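Local coordinates for ABC transporter substrate-binding protein (Rhizobium radiobacter, PDB 6TFX) that binds the opine mannopinic acid as the solute-binding component of an ABC transporter that imports mannityl-opines into the bacterium, at residues T30-S33 with Y34-A38; N263-R266 with V267-L271; A324-P327 with N328-V332. All blocks are in the same frame, centred on the assembly; numbering follows the deposited sequence.

In the fold
Contact 1 and the pair formed by contacts 2 and 3 lie on opposite sides of the chain's centre, with contact centres about 42 Å (1 and 2) and about 47 Å (1 and 3) apart. Contact 1 is the end of helix 26-35, where the side chain of Thr-30 is about 9 Å from the bound mannopinic acid. Contacts 2 and 3 have centres about 11 Å apart and touch directly, Val-267 CG2 reaching Ala-324 CB at 3.7 Å, so the start of helix 265-272 packs on the end of helix 314-323 and the loop after it. In contact 2 the side chain of Arg-268 is about 5 Å from that of Cys-453, a residue of a magnesium site, whereas contact 3 belongs to the surface.

Contact 1: residues T30-S33 with Y34-A38; sequences TLVS and YIYGA
The ring of Tyr-34 has the carbonyl oxygen of Thr-30 over one face, displaced toward the rim, with Tyr-34 CD1 3.4 Å from that Thr-30 O. The ring of Tyr-36 carries Ile-35 CG2 over one face, while Val-32 CA lies in plane at its edge. Thr-30 and Tyr-34 run side by side, and the methyl CG2 of Thr-30 reaches the phenol oxygen, 3.1 Å from Tyr-34 OH. With CG2 anti to the backbone N, Thr-30 turns this methyl to the ring and leaves OG1 to bond to Thr-26 O, one turn back. Tyr-34 OH in turn bonds to Pro-484 O.

These side chains lie on the last turn of helix 26-35, which its backbone closes with mixed i+3 and i+4 bonding. Leu-31 O accepts from two amides, Tyr-34 N at 2.9 Å from above the carbonyl plane and Ile-35 N within it. Tyr-36 N then meets Val-32 O at 3.0 Å and 163°, although Tyr-36 itself has left helical angles. Ser-33 suits this turn because its short hydroxyl, placed between N and C (chi1 78°), folds back so that Ser-33 OG donates to a lone pair of Thr-30 O at 2.7 Å. A water donates to both Ser-33 O and Tyr-36 O, bridging helix and exit. Branched Val-32 sets CG1 against Tyr-36 CD2, 3.8 Å away, and the phenol beyond bonds to Leu-18 O.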
ATOM      1  N   THR A  30       3.437  -7.927  -1.349  1.00 13.37           N
ATOM      2  CA  THR A  30       2.798  -9.255  -1.306  1.00 14.09           C
ATOM      3  C   THR A  30       3.863 -10.316  -0.968  1.00 16.70           C
ATOM      4  O   THR A  30       3.677 -11.104  -0.051  1.00 15.02           O
ATOM      5  CB  THR A  30       2.113  -9.584  -2.628  1.00 18.02           C
ATOM      6  OG1 THR A  30       1.119  -8.594  -2.899  1.00 16.83           O
ATOM      7  CG2 THR A  30       1.438 -10.975  -2.601  1.00 16.26           C
ATOM      8  N   LEU A  31       4.996 -10.302  -1.687  1.00 15.92           N
ATOM      9  CA  LEU A  31       6.074 -11.249  -1.420  1.00 15.62           C
ATOM     10  C   LEU A  31       6.561 -11.107   0.020  1.00 16.41           C
ATOM     11  O   LEU A  31       6.699 -12.107   0.714  1.00 18.15           O
ATOM     12  CB  LEU A  31       7.217 -11.004  -2.411  1.00 15.97           C
ATOM     13  CG  LEU A  31       6.895 -11.490  -3.829  1.00 19.28           C
ATOM     14  CD1 LEU A  31       7.932 -10.954  -4.851  1.00 19.56           C
ATOM     15  CD2 LEU A  31       6.882 -13.014  -3.901  1.00 19.84           C
ATOM     16  N   VAL A  32       6.773  -9.856   0.493  1.00 14.79           N
ATOM     17  CA  VAL A  32       7.205  -9.604   1.870  1.00 14.84           C
ATOM     18  C   VAL A  32       6.233 -10.240   2.884  1.00 16.67           C
ATOM     19  O   VAL A  32       6.675 -10.820   3.881  1.00 16.65           O
ATOM     20  CB  VAL A  32       7.377  -8.073   2.040  1.00 18.95           C
ATOM     21  CG1 VAL A  32       7.280  -7.620   3.485  1.00 21.11           C
ATOM     22  CG2 VAL A  32       8.700  -7.638   1.406  1.00 17.88           C
ATOM     23  N   SER A  33       4.908 -10.163   2.603  1.00 14.90           N
ATOM     24  CA  SER A  33       3.907 -10.731   3.514  1.00 13.25           C
ATOM     25  C   SER A  33       3.965 -12.259   3.600  1.00 17.59           C
ATOM     26  O   SER A  33       3.361 -12.843   4.508  1.00 17.49           O
ATOM     27  CB  SER A  33       2.498 -10.287   3.134  1.00 16.66           C
ATOM     28  OG  SER A  33       2.003 -11.027   2.029  1.00 17.55           O
ATOM     29  N   TYR A  34       4.658 -12.909   2.648  1.00 15.17           N
ATOM     30  CA  TYR A  34       4.770 -14.388   2.686  1.00 15.18           C
ATOM     31  C   TYR A  34       6.076 -14.812   3.380  1.00 18.21           C
ATOM     32  O   TYR A  34       6.173 -15.935   3.877  1.00 19.03           O
ATOM     33  CB  TYR A  34       4.807 -14.956   1.259  1.00 15.97           C
ATOM     34  CG  TYR A  34       3.568 -14.702   0.406  1.00 16.56           C
ATOM     35  CD1 TYR A  34       2.439 -14.082   0.939  1.00 16.67           C
ATOM     36  CD2 TYR A  34       3.577 -14.961  -0.960  1.00 18.33           C
ATOM     37  CE1 TYR A  34       1.326 -13.793   0.149  1.00 16.54           C
ATOM     38  CE2 TYR A  34       2.466 -14.696  -1.756  1.00 19.08           C
ATOM     39  CZ  TYR A  34       1.336 -14.122  -1.199  1.00 20.70           C
ATOM     40  OH  TYR A  34       0.268 -13.830  -2.030  1.00 19.37           O
ATOM     41  N   ILE A  35       7.093 -13.940   3.343  1.00 13.84           N
ATOM     42  CA  ILE A  35       8.440 -14.239   3.850  1.00 15.01           C
ATOM     43  C   ILE A  35       8.649 -13.871   5.289  1.00 18.79           C
ATOM     44  O   ILE A  35       9.429 -14.543   5.968  1.00 17.67           O
ATOM     45  CB  ILE A  35       9.480 -13.480   2.957  1.00 18.36           C
ATOM     46  CG1 ILE A  35       9.357 -13.893   1.464  1.00 19.14           C
ATOM     47  CG2 ILE A  35      10.939 -13.613   3.468  1.00 20.12           C
ATOM     48  CD1 ILE A  35       9.971 -12.824   0.477  1.00 20.47           C
ATOM     49  N   TYR A  36       8.079 -12.715   5.720  1.00 16.08           N
ATOM     50  CA  TYR A  36       8.349 -12.191   7.045  1.00 15.79           C
ATOM     51  C   TYR A  36       7.144 -12.233   7.973  1.00 18.88           C
ATOM     52  O   TYR A  36       5.978 -12.333   7.530  1.00 17.58           O
ATOM     53  CB  TYR A  36       8.734 -10.720   6.911  1.00 16.40           C
ATOM     54  CG  TYR A  36       9.970 -10.466   6.088  1.00 15.71           C
ATOM     55  CD1 TYR A  36      11.234 -10.517   6.665  1.00 17.69           C
ATOM     56  CD2 TYR A  36       9.879 -10.133   4.737  1.00 17.06           C
ATOM     57  CE1 TYR A  36      12.382 -10.269   5.915  1.00 15.05           C
ATOM     58  CE2 TYR A  36      11.020  -9.882   3.976  1.00 18.18           C
ATOM     59  CZ  TYR A  36      12.270  -9.925   4.578  1.00 18.40           C
ATOM     60  OH  TYR A  36      13.398  -9.619   3.854  1.00 18.98           O
ATOM     61  N   GLY A  37       7.453 -12.038   9.246  1.00 16.66           N
ATOM     62  CA  GLY A  37       6.476 -11.838  10.315  1.00 16.01           C
ATOM     63  C   GLY A  37       6.857 -10.614  11.136  1.00 18.75           C
ATOM     64  O   GLY A  37       7.836  -9.917  10.819  1.00 18.63           O
ATOM     65  N   ALA A  38       6.115 -10.355  12.211  1.00 15.91           N
ATOM     66  CA  ALA A  38       6.379  -9.185  13.037  1.00 17.07           C
ATOM     67  C   ALA A  38       6.144  -9.544  14.517  1.00 17.95           C
ATOM     68  O   ALA A  38       5.864 -10.708  14.836  1.00 16.52           O
ATOM     69  CB  ALA A  38       5.461  -8.051  12.591  1.00 18.46           C
TER
HETATM   70  O   HOH W   1       3.105 -11.541   7.060  1.00 20.96           O

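Contact 2: residues N263-R266 with V267-L271; sequences NDIR and VRQAL
Backbone bonds between Asp-264 to Arg-266 and the following turn start helix 265-272. Asp-264 O receives Val-267 N at 3.0 Å, and Arg-268 N more weakly. The regular i+4 pattern then sets in, with Gln-269 N to Ile-265 O (2.8 Å, 168°) and Ala-270 N to Arg-266 O.

Charged and polar groups secure the helix start. Asp-264 is the N-cap: with CG anti to its own N (chi1 -175°), Asp-264 OD1 accepts Arg-266 N at 2.9 Å, from above the carboxylate plane. Arg-266 also grips this carboxylate side-on, NE to Asp-264 OD1 on its syn lone pair and NH2 to Asp-264 OD2 at 2.9 Å. Both oxygens lie close to the guanidinium plane, so the two-point grip, with the bond to Arg-266 N, restrains the rotation of the carboxylate. The carboxylate would be expected to interact favourably with the positive end of the helix dipole, though Arg-266 offsets part of its charge. The bend at chi3 brings the Arg-268 guanidinium back over the first turn, where NH1 donates to a water shared with Asn-263 O and to Phe-262 O, while NH2 bonds to Asn-451 O.

In the packing, Ile-265 CA sits over the centre of one face of the Arg-268 guanidinium, and Ile-265 CG1 is 3.6 Å from Arg-268 NH2. Gln-269 CG sets an aliphatic carbon against Ile-265 O at 3.2 Å. Val-267 CG2 lies 3.9 Å from Asp-264 CB.

Small Ala-270 and branched Val-267 pack against helix 314-323 and Phe-358 of strand 358-365, while Arg-268 and Leu-271 touch Ile-255 of strand 240-255.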
ATOM      1  N   ASN A 263       0.538  26.229 -10.509  1.00 17.42           N
ATOM      2  CA  ASN A 263       0.674  27.075  -9.328  1.00 18.28           C
ATOM      3  C   ASN A 263      -0.478  28.105  -9.270  1.00 23.84           C
ATOM      4  O   ASN A 263      -0.624  28.792  -8.253  1.00 25.36           O
ATOM      5  CB  ASN A 263       2.039  27.721  -9.217  1.00 17.69           C
ATOM      6  CG  ASN A 263       2.344  28.656 -10.348  1.00 24.04           C
ATOM      7  OD1 ASN A 263       1.857  28.495 -11.462  1.00 20.27           O
ATOM      8  ND2 ASN A 263       3.152  29.680 -10.072  1.00 26.67           N
ATOM      9  N   ASP A 264      -1.301  28.202 -10.347  1.00 17.66           N
ATOM     10  CA  ASP A 264      -2.487  29.061 -10.359  1.00 17.13           C
ATOM     11  C   ASP A 264      -3.662  28.158  -9.946  1.00 19.94           C
ATOM     12  O   ASP A 264      -3.965  27.165 -10.624  1.00 19.30           O
ATOM     13  CB  ASP A 264      -2.733  29.621 -11.767  1.00 19.08           C
ATOM     14  CG  ASP A 264      -3.870  30.636 -11.882  1.00 26.87           C
ATOM     15  OD1 ASP A 264      -4.807  30.596 -11.048  1.00 25.05           O
ATOM     16  OD2 ASP A 264      -3.825  31.471 -12.799  1.00 29.92           O
ATOM     17  N   ILE A 265      -4.316  28.477  -8.818  1.00 18.03           N
ATOM     18  CA  ILE A 265      -5.445  27.664  -8.355  1.00 16.73           C
ATOM     19  C   ILE A 265      -6.530  27.501  -9.427  1.00 18.03           C
ATOM     20  O   ILE A 265      -7.179  26.454  -9.467  1.00 17.67           O
ATOM     21  CB  ILE A 265      -6.011  28.198  -7.013  1.00 19.85           C
ATOM     22  CG1 ILE A 265      -6.895  27.112  -6.329  1.00 19.75           C
ATOM     23  CG2 ILE A 265      -6.723  29.573  -7.183  1.00 21.73           C
ATOM     24  CD1 ILE A 265      -7.262  27.364  -4.864  1.00 28.56           C
ATOM     25  N   ARG A 266      -6.735  28.520 -10.296  1.00 16.34           N
ATOM     26  CA  ARG A 266      -7.771  28.426 -11.350  1.00 15.62           C
ATOM     27  C   ARG A 266      -7.495  27.275 -12.310  1.00 17.14           C
ATOM     28  O   ARG A 266      -8.432  26.639 -12.802  1.00 18.29           O
ATOM     29  CB  ARG A 266      -7.902  29.739 -12.106  1.00 18.32           C
ATOM     30  CG  ARG A 266      -8.386  30.865 -11.195  1.00 21.07           C
ATOM     31  CD  ARG A 266      -8.286  32.210 -11.898  1.00 24.91           C
ATOM     32  NE  ARG A 266      -6.892  32.559 -12.181  1.00 23.11           N
ATOM     33  CZ  ARG A 266      -6.502  33.727 -12.672  1.00 40.95           C
ATOM     34  NH1 ARG A 266      -7.392  34.676 -12.932  1.00 29.16           N
ATOM     35  NH2 ARG A 266      -5.217  33.956 -12.910  1.00 30.12           N
ATOM     36  N   VAL A 267      -6.211  27.019 -12.598  1.00 14.16           N
ATOM     37  CA  VAL A 267      -5.831  25.915 -13.492  1.00 15.06           C
ATOM     38  C   VAL A 267      -6.126  24.586 -12.803  1.00 17.43           C
ATOM     39  O   VAL A 267      -6.613  23.651 -13.440  1.00 17.19           O
ATOM     40  CB  VAL A 267      -4.367  26.032 -13.977  1.00 18.30           C
ATOM     41  CG1 VAL A 267      -3.996  24.873 -14.907  1.00 16.59           C
ATOM     42  CG2 VAL A 267      -4.140  27.373 -14.679  1.00 18.21           C
ATOM     43  N   ARG A 268      -5.839  24.499 -11.492  1.00 15.46           N
ATOM     44  CA  ARG A 268      -6.105  23.259 -10.735  1.00 13.86           C
ATOM     45  C   ARG A 268      -7.623  23.042 -10.656  1.00 15.85           C
ATOM     46  O   ARG A 268      -8.118  21.926 -10.862  1.00 15.20           O
ATOM     47  CB  ARG A 268      -5.513  23.351  -9.314  1.00 13.58           C
ATOM     48  CG  ARG A 268      -3.999  23.527  -9.337  1.00 13.89           C
ATOM     49  CD  ARG A 268      -3.335  23.152  -8.016  1.00 15.77           C
ATOM     50  NE  ARG A 268      -3.810  23.940  -6.873  1.00 14.92           N
ATOM     51  CZ  ARG A 268      -3.261  25.082  -6.473  1.00 23.41           C
ATOM     52  NH1 ARG A 268      -2.317  25.665  -7.205  1.00 18.52           N
ATOM     53  NH2 ARG A 268      -3.702  25.690  -5.379  1.00 18.60           N
ATOM     54  N   GLN A 269      -8.381  24.116 -10.353  1.00 14.22           N
ATOM     55  CA  GLN A 269      -9.838  24.025 -10.297  1.00 14.34           C
ATOM     56  C   GLN A 269     -10.398  23.583 -11.652  1.00 16.97           C
ATOM     57  O   GLN A 269     -11.285  22.725 -11.709  1.00 16.58           O
ATOM     58  CB  GLN A 269     -10.442  25.380  -9.916  1.00 16.11           C
ATOM     59  CG  GLN A 269     -10.170  25.754  -8.460  1.00 15.95           C
ATOM     60  CD  GLN A 269     -10.550  27.192  -8.177  1.00 24.01           C
ATOM     61  OE1 GLN A 269     -10.511  28.067  -9.061  1.00 22.42           O
ATOM     62  NE2 GLN A 269     -10.914  27.463  -6.922  1.00 21.77           N
ATOM     63  N   ALA A 270      -9.827  24.127 -12.749  1.00 15.69           N
ATOM     64  CA  ALA A 270     -10.273  23.735 -14.086  1.00 15.67           C
ATOM     65  C   ALA A 270     -10.091  22.220 -14.267  1.00 17.35           C
ATOM     66  O   ALA A 270     -10.984  21.559 -14.759  1.00 16.24           O
ATOM     67  CB  ALA A 270      -9.491  24.494 -15.151  1.00 16.93           C
ATOM     68  N   LEU A 271      -8.936  21.674 -13.835  1.00 14.38           N
ATOM     69  CA  LEU A 271      -8.702  20.229 -13.973  1.00 13.68           C
ATOM     70  C   LEU A 271      -9.717  19.448 -13.158  1.00 16.41           C
ATOM     71  O   LEU A 271     -10.304  18.494 -13.667  1.00 17.43           O
ATOM     72  CB  LEU A 271      -7.259  19.867 -13.563  1.00 14.73           C
ATOM     73  CG  LEU A 271      -6.821  18.421 -13.791  1.00 18.36           C
ATOM     74  CD1 LEU A 271      -6.898  18.029 -15.281  1.00 17.58           C
ATOM     75  CD2 LEU A 271      -5.398  18.220 -13.270  1.00 19.71           C
TER
HETATM   76  O   HOH W   2      -1.869  28.271  -5.543  1.00 34.00           O

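Contact 3: residues A324-P327 with N328-V332; sequences AGFP and NGVTV
Phe-326 lays one ring face against the CG2 methyl of Val-330, four residues on. That methyl, Val-330 CG2, stands 3.6 Å above the ring plane, displaced toward the rim, and is nearest to Phe-326 CG. Val-330 CG2 is 3.9 Å from the centroid of the Phe-326 ring and 23° off the normal, a CH-pi contact over the face. Two torsions make it possible: Phe-326 holds CG beside its backbone N, and Val-330 has CG1 anti to its own N, which leaves CG2 to meet the ring. The side chains cross at a slant, and Gly-329 O also approaches the ring obliquely.

The chain reverses between these two residues in a type I beta turn from Phe-326 to Gly-329. Gly-329 N donates to Phe-326 O at 3.1 Å and 159°, coming from well above the carbonyl plane instead of along a lone pair. Pro-327 suits the second position of the turn, because its ring restricts phi to close to the value a type I turn takes there. Asn-328 takes the third position, where asparagine is common, with its side chain at the exposed surface. Gly-329 has phi 90°, where a side chain would collide with the preceding carbonyl oxygen. The same reasoning accounts for Gly-325, whose positive phi, with two bonds back into the last turn, makes the Schellman motif ending helix 314-323.

Thus a Schellman motif and a beta turn connect this helix to strand 330-337, which pairs in parallel with strand 358-365. Phe-326 also touches Pro-261 and Val-267, and Val-330 touches Phe-358.

One backbone hydrogen bond crosses between the segments; the rest is ring-to-methyl packing and the backbone angles of the turn, so the contact depends on shape more than on charge.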
ATOM      1  N   ALA A 324      -7.302  32.243 -16.654  1.00 21.50           N
ATOM      2  CA  ALA A 324      -5.917  31.991 -16.243  1.00 22.12           C
ATOM      3  C   ALA A 324      -4.900  32.268 -17.360  1.00 26.83           C
ATOM      4  O   ALA A 324      -3.694  32.114 -17.136  1.00 26.84           O
ATOM      5  CB  ALA A 324      -5.773  30.554 -15.741  1.00 22.41           C
ATOM      6  N   GLY A 325      -5.389  32.638 -18.542  1.00 23.35           N
ATOM      7  CA  GLY A 325      -4.543  32.987 -19.685  1.00 22.42           C
ATOM      8  C   GLY A 325      -4.256  31.864 -20.665  1.00 25.41           C
ATOM      9  O   GLY A 325      -3.292  31.945 -21.445  1.00 23.64           O
ATOM     10  N   PHE A 326      -5.125  30.831 -20.671  1.00 21.32           N
ATOM     11  CA  PHE A 326      -5.011  29.687 -21.565  1.00 21.49           C
ATOM     12  C   PHE A 326      -6.279  29.572 -22.430  1.00 27.30           C
ATOM     13  O   PHE A 326      -7.054  28.625 -22.257  1.00 26.57           O
ATOM     14  CB  PHE A 326      -4.783  28.403 -20.754  1.00 22.67           C
ATOM     15  CG  PHE A 326      -3.474  28.432 -20.009  1.00 23.96           C
ATOM     16  CD1 PHE A 326      -2.286  28.098 -20.648  1.00 27.35           C
ATOM     17  CD2 PHE A 326      -3.427  28.818 -18.672  1.00 25.84           C
ATOM     18  CE1 PHE A 326      -1.066  28.154 -19.961  1.00 28.09           C
ATOM     19  CE2 PHE A 326      -2.208  28.871 -17.986  1.00 27.73           C
ATOM     20  CZ  PHE A 326      -1.043  28.543 -18.639  1.00 26.10           C
ATOM     21  N   PRO A 327      -6.508  30.528 -23.361  1.00 27.44           N
ATOM     22  CA  PRO A 327      -7.732  30.469 -24.189  1.00 27.97           C
ATOM     23  C   PRO A 327      -7.793  29.265 -25.129  1.00 30.38           C
ATOM     24  O   PRO A 327      -8.881  28.921 -25.596  1.00 30.85           O
ATOM     25  CB  PRO A 327      -7.700  31.796 -24.961  1.00 30.62           C
ATOM     26  CG  PRO A 327      -6.258  32.152 -25.047  1.00 34.96           C
ATOM     27  CD  PRO A 327      -5.681  31.701 -23.716  1.00 30.06           C
ATOM     28  N   ASN A 328      -6.641  28.633 -25.402  1.00 25.44           N
ATOM     29  CA  ASN A 328      -6.567  27.459 -26.283  1.00 25.63           C
ATOM     30  C   ASN A 328      -6.316  26.163 -25.490  1.00 27.09           C
ATOM     31  O   ASN A 328      -6.031  25.124 -26.085  1.00 27.69           O
ATOM     32  CB  ASN A 328      -5.493  27.656 -27.359  1.00 29.80           C
ATOM     33  CG  ASN A 328      -5.781  28.813 -28.278  1.00 57.76           C
ATOM     34  OD1 ASN A 328      -6.868  28.928 -28.859  1.00 57.97           O
ATOM     35  ND2 ASN A 328      -4.811  29.699 -28.421  1.00 49.40           N
ATOM     36  N   GLY A 329      -6.492  26.225 -24.171  1.00 22.04           N
ATOM     37  CA  GLY A 329      -6.292  25.074 -23.301  1.00 21.29           C
ATOM     38  C   GLY A 329      -4.871  24.935 -22.771  1.00 24.82           C
ATOM     39  O   GLY A 329      -3.987  25.748 -23.086  1.00 22.26           O
ATOM     40  N   VAL A 330      -4.658  23.867 -21.996  1.00 18.85           N
ATOM     41  CA  VAL A 330      -3.388  23.525 -21.345  1.00 17.77           C
ATOM     42  C   VAL A 330      -2.931  22.154 -21.826  1.00 21.37           C
ATOM     43  O   VAL A 330      -3.739  21.227 -21.923  1.00 20.76           O
ATOM     44  CB  VAL A 330      -3.559  23.537 -19.790  1.00 20.27           C
ATOM     45  CG1 VAL A 330      -2.359  22.914 -19.070  1.00 20.15           C
ATOM     46  CG2 VAL A 330      -3.788  24.959 -19.275  1.00 20.23           C
ATOM     47  N   THR A 331      -1.622  22.019 -22.095  1.00 17.60           N
ATOM     48  CA  THR A 331      -1.054  20.716 -22.424  1.00 16.70           C
ATOM     49  C   THR A 331      -0.117  20.355 -21.287  1.00 20.71           C
ATOM     50  O   THR A 331       0.563  21.234 -20.746  1.00 19.42           O
ATOM     51  CB  THR A 331      -0.324  20.753 -23.770  1.00 17.95           C
ATOM     52  OG1 THR A 331       0.793  21.662 -23.681  1.00 19.27           O
ATOM     53  CG2 THR A 331      -1.264  21.196 -24.905  1.00 18.16           C
ATOM     54  N   VAL A 332      -0.071  19.073 -20.932  1.00 17.95           N
ATOM     55  CA  VAL A 332       0.818  18.654 -19.841  1.00 16.84           C
ATOM     56  C   VAL A 332       1.273  17.224 -20.106  1.00 20.77           C
ATOM     57  O   VAL A 332       0.488  16.411 -20.592  1.00 21.20           O
ATOM     58  CB  VAL A 332       0.088  18.822 -18.455  1.00 22.54           C
ATOM     59  CG1 VAL A 332      -1.328  18.257 -18.456  1.00 22.94           C
ATOM     60  CG2 VAL A 332       0.907  18.280 -17.283  1.00 22.91           C
TER